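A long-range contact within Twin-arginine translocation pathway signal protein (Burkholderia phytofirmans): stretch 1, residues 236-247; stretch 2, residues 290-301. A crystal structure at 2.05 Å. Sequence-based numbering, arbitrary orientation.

Stretch 1, residues 236-247: GLVAIKSGELVA
Stretch 2 290-301: FVTKTNVQDVIA

Two helices that pack through aliphatic side chains need no hydrogen bond between them, and this contact illustrates the principle: 571 Å² is buried, both sides summed, without one clear direct hydrogen bond across it. Helix 236-241, which begins earlier in the chain, runs nearly antiparallel to helix 296-301, which continues onward; their N-to-C directions differ by 154° and their axes approach to 10.0 Å.

Stretch 1 enters with helical phi/psi near -65/-40. Gly236 lies out of reach, but Leu237 (chi1 m, chi2 t) points toward stretch 2 and is held among four aliphatic residues. Its CD2 lies 3.9 Å from Val291 CG2 and 4.3 Å from Val296 CG2, its CD1 3.8 Å from Val299 CG1, and its CB 3.8 Å from Ile300 CG1. Val296 (p) and Val299 (t) point toward stretch 1 in return, whereas Ile300 (m, t) leaves its backbone sideways and brings its end nearer.

Val238 points away and Ala239 is out of reach, so the next contact comes one turn on. Ile240 (m, t) starts sideways, yet its CD1 reaches 3.9 Å from Val291 CG1, and its CG2 sits 4.1 Å from Val296 CG2. Lys241, whose CA is 5.7 Å from Lys293 CA, points away (t, chi2 -134°, m, t), but its CE still comes within 4.4 Å of Ile300 CD1.

The helix then closes in a Schellman motif. Gly243 sits at phi/psi 79/5, and a positive phi by itself favours glycine; Gly243 N donates to Ile240 O (3.1 Å) and Glu244 N to Ala239 O (2.9 Å). Across this turn lies the aliphatic chain of Lys293 (chi1 -98°, then t, m, t), with CG 3.1 Å from Ile240 O and CE 4.1 Å from Gly243 CA.

Leu245, at -116/127, leads away from the turn to Val246 (-85/-19), whose side chain points away while its carbonyl takes up the contact. Water 1 donates to Val246 O at 2.7 Å and is hydrogen-bonded to Thr292 OG1 at 2.6 Å, bridging the stretches where the direct separation, Val246 O to Thr292 OG1, is 3.4 Å. Extended Ala247 (-170/158) has its CA 4.8 Å from Thr292 CA; a CA-H...O contact joins Ala247 CA to Val291 O at 3.4 Å, and Ala247 CB meets Phe290 CZ obliquely at 3.8 Å. Within stretch 2, Asn295 braces its own loop: Thr292 N donates to Asn295 OD1 (2.8 Å), and Asn295 ND2 to Phe290 O (3.0 Å).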

# COMPACT_ATOMS: atom_id res chain seq x y z
N GLY A 236 4.98 4.84 11.91
CA GLY A 236 4.09 3.84 12.46
C GLY A 236 4.87 2.94 13.40
O GLY A 236 4.38 2.57 14.47
N LEU A 237 6.10 2.60 13.01
CA LEU A 237 6.96 1.74 13.81
C LEU A 237 7.30 2.41 15.14
O LEU A 237 7.38 1.74 16.17
CB LEU A 237 8.26 1.42 13.05
CG LEU A 237 8.12 0.59 11.78
CD1 LEU A 237 9.48 0.42 11.11
CD2 LEU A 237 7.51 -0.75 12.12
N VAL A 238 7.51 3.72 15.10
CA VAL A 238 7.82 4.46 16.31
C VAL A 238 6.65 4.36 17.28
O VAL A 238 6.83 4.12 18.48
CB VAL A 238 8.10 5.94 15.99
CG1 VAL A 238 8.26 6.74 17.26
CG2 VAL A 238 9.34 6.04 15.14
N ALA A 239 5.44 4.52 16.75
CA ALA A 239 4.25 4.43 17.58
C ALA A 239 4.13 3.02 18.16
O ALA A 239 3.59 2.85 19.25
CB ALA A 239 3.01 4.76 16.77
N ILE A 240 4.63 2.02 17.45
CA ILE A 240 4.54 0.66 17.98
C ILE A 240 5.52 0.45 19.14
O ILE A 240 5.18 -0.16 20.15
CB ILE A 240 4.83 -0.41 16.89
CG1 ILE A 240 3.71 -0.40 15.84
CG2 ILE A 240 4.93 -1.79 17.53
CD1 ILE A 240 3.91 -1.41 14.75
N LYS A 241 6.74 0.95 18.98
CA LYS A 241 7.72 0.79 20.04
C LYS A 241 7.30 1.57 21.28
O LYS A 241 7.70 1.24 22.39
CB LYS A 241 9.10 1.27 19.58
CG LYS A 241 10.20 0.83 20.52
CD LYS A 241 11.17 1.95 20.87
CE LYS A 241 12.28 2.11 19.82
NZ LYS A 241 13.32 3.04 20.36
N SER A 242 6.49 2.61 21.09
CA SER A 242 6.04 3.45 22.19
C SER A 242 4.76 2.92 22.83
O SER A 242 4.23 3.53 23.76
CB SER A 242 5.80 4.87 21.70
OG SER A 242 4.74 4.93 20.77
N GLY A 243 4.26 1.80 22.33
CA GLY A 243 3.05 1.22 22.89
C GLY A 243 1.75 1.87 22.46
O GLY A 243 0.68 1.49 22.94
N GLU A 244 1.80 2.82 21.55
CA GLU A 244 0.57 3.47 21.14
C GLU A 244 -0.17 2.76 20.01
O GLU A 244 -1.40 2.87 19.89
CB GLU A 244 0.86 4.93 20.81
CG GLU A 244 1.26 5.67 22.07
CD GLU A 244 1.52 7.14 21.86
OE1 GLU A 244 0.78 7.76 21.08
OE2 GLU A 244 2.46 7.67 22.49
N LEU A 245 0.59 2.03 19.19
CA LEU A 245 0.03 1.26 18.08
C LEU A 245 0.36 -0.17 18.46
O LEU A 245 1.52 -0.47 18.75
CB LEU A 245 0.73 1.64 16.77
CG LEU A 245 0.13 1.08 15.48
CD1 LEU A 245 -1.20 1.77 15.18
CD2 LEU A 245 1.08 1.31 14.34
N VAL A 246 -0.62 -1.06 18.48
CA VAL A 246 -0.32 -2.44 18.86
C VAL A 246 0.17 -3.33 17.73
O VAL A 246 0.79 -4.36 17.97
CB VAL A 246 -1.52 -3.11 19.56
CG1 VAL A 246 -1.91 -2.32 20.79
CG2 VAL A 246 -2.69 -3.22 18.62
N ALA A 247 -0.09 -2.93 16.48
CA ALA A 247 0.35 -3.72 15.35
C ALA A 247 0.21 -3.02 14.01
O ALA A 247 -0.58 -2.08 13.87
CB ALA A 247 -0.40 -5.04 15.31
N PHE A 290 4.35 -9.07 9.51
CA PHE A 290 3.46 -8.59 10.54
C PHE A 290 4.39 -8.01 11.60
O PHE A 290 5.37 -8.65 11.97
CB PHE A 290 2.67 -9.74 11.14
CG PHE A 290 1.57 -9.30 12.05
CD1 PHE A 290 0.46 -8.62 11.56
CD2 PHE A 290 1.64 -9.57 13.41
CE1 PHE A 290 -0.57 -8.22 12.41
CE2 PHE A 290 0.62 -9.17 14.27
CZ PHE A 290 -0.49 -8.49 13.77
N VAL A 291 4.11 -6.80 12.07
CA VAL A 291 4.99 -6.19 13.06
C VAL A 291 4.26 -5.79 14.34
O VAL A 291 3.17 -5.23 14.31
CB VAL A 291 5.70 -4.94 12.46
CG1 VAL A 291 4.69 -3.99 11.88
CG2 VAL A 291 6.52 -4.24 13.54
N THR A 292 4.89 -6.11 15.46
CA THR A 292 4.37 -5.82 16.79
C THR A 292 5.58 -5.50 17.66
O THR A 292 6.71 -5.58 17.18
CB THR A 292 3.61 -7.05 17.33
OG1 THR A 292 3.07 -6.74 18.62
CG2 THR A 292 4.53 -8.24 17.45
N LYS A 293 5.38 -5.14 18.93
CA LYS A 293 6.53 -4.80 19.77
C LYS A 293 7.57 -5.90 19.88
O LYS A 293 8.74 -5.61 20.12
CB LYS A 293 6.09 -4.37 21.19
CG LYS A 293 6.04 -2.84 21.36
CD LYS A 293 6.06 -2.36 22.83
CE LYS A 293 4.72 -2.52 23.52
NZ LYS A 293 4.73 -2.03 24.94
N THR A 294 7.16 -7.15 19.70
CA THR A 294 8.11 -8.24 19.83
C THR A 294 9.15 -8.28 18.71
O THR A 294 10.28 -8.71 18.93
CB THR A 294 7.39 -9.60 19.93
OG1 THR A 294 6.74 -9.90 18.70
CG2 THR A 294 6.37 -9.55 21.06
N ASN A 295 8.79 -7.81 17.52
CA ASN A 295 9.76 -7.80 16.43
C ASN A 295 9.95 -6.41 15.86
O ASN A 295 10.62 -6.24 14.85
CB ASN A 295 9.31 -8.74 15.31
CG ASN A 295 8.13 -8.19 14.53
OD1 ASN A 295 7.24 -7.58 15.11
ND2 ASN A 295 8.12 -8.41 13.22
N VAL A 296 9.38 -5.40 16.51
CA VAL A 296 9.50 -4.04 15.98
C VAL A 296 10.93 -3.56 15.79
O VAL A 296 11.25 -2.92 14.80
CB VAL A 296 8.74 -3.02 16.84
CG1 VAL A 296 9.37 -2.92 18.23
CG2 VAL A 296 8.74 -1.67 16.15
N GLN A 297 11.80 -3.87 16.74
CA GLN A 297 13.18 -3.43 16.63
C GLN A 297 13.84 -3.94 15.35
O GLN A 297 14.63 -3.22 14.73
CB GLN A 297 13.97 -3.86 17.86
CG GLN A 297 15.40 -3.35 17.90
CD GLN A 297 16.37 -4.23 17.14
OE1 GLN A 297 16.49 -5.43 17.42
NE2 GLN A 297 17.07 -3.65 16.16
N ASP A 298 13.52 -5.16 14.94
CA ASP A 298 14.10 -5.72 13.72
C ASP A 298 13.59 -5.03 12.47
O ASP A 298 14.35 -4.81 11.52
CB ASP A 298 13.81 -7.21 13.61
CG ASP A 298 14.60 -8.02 14.58
OD1 ASP A 298 15.83 -7.82 14.65
OD2 ASP A 298 14.01 -8.87 15.28
N VAL A 299 12.31 -4.68 12.46
CA VAL A 299 11.76 -4.01 11.29
C VAL A 299 12.34 -2.60 11.20
O VAL A 299 12.66 -2.14 10.10
CB VAL A 299 10.23 -3.93 11.36
CG1 VAL A 299 9.70 -3.20 10.13
CG2 VAL A 299 9.65 -5.33 11.43
N ILE A 300 12.49 -1.93 12.33
CA ILE A 300 13.06 -0.58 12.33
C ILE A 300 14.47 -0.58 11.73
O ILE A 300 14.78 0.24 10.87
CB ILE A 300 13.10 0.03 13.76
CG1 ILE A 300 11.69 0.39 14.21
CG2 ILE A 300 14.00 1.27 13.78
CD1 ILE A 300 11.62 0.97 15.61
N ALA A 301 15.31 -1.51 12.19
CA ALA A 301 16.68 -1.64 11.71
C ALA A 301 16.74 -1.92 10.21
O ALA A 301 17.70 -1.55 9.53
CB ALA A 301 17.38 -2.75 12.46
O HOH W 1 2.31 -4.79 20.22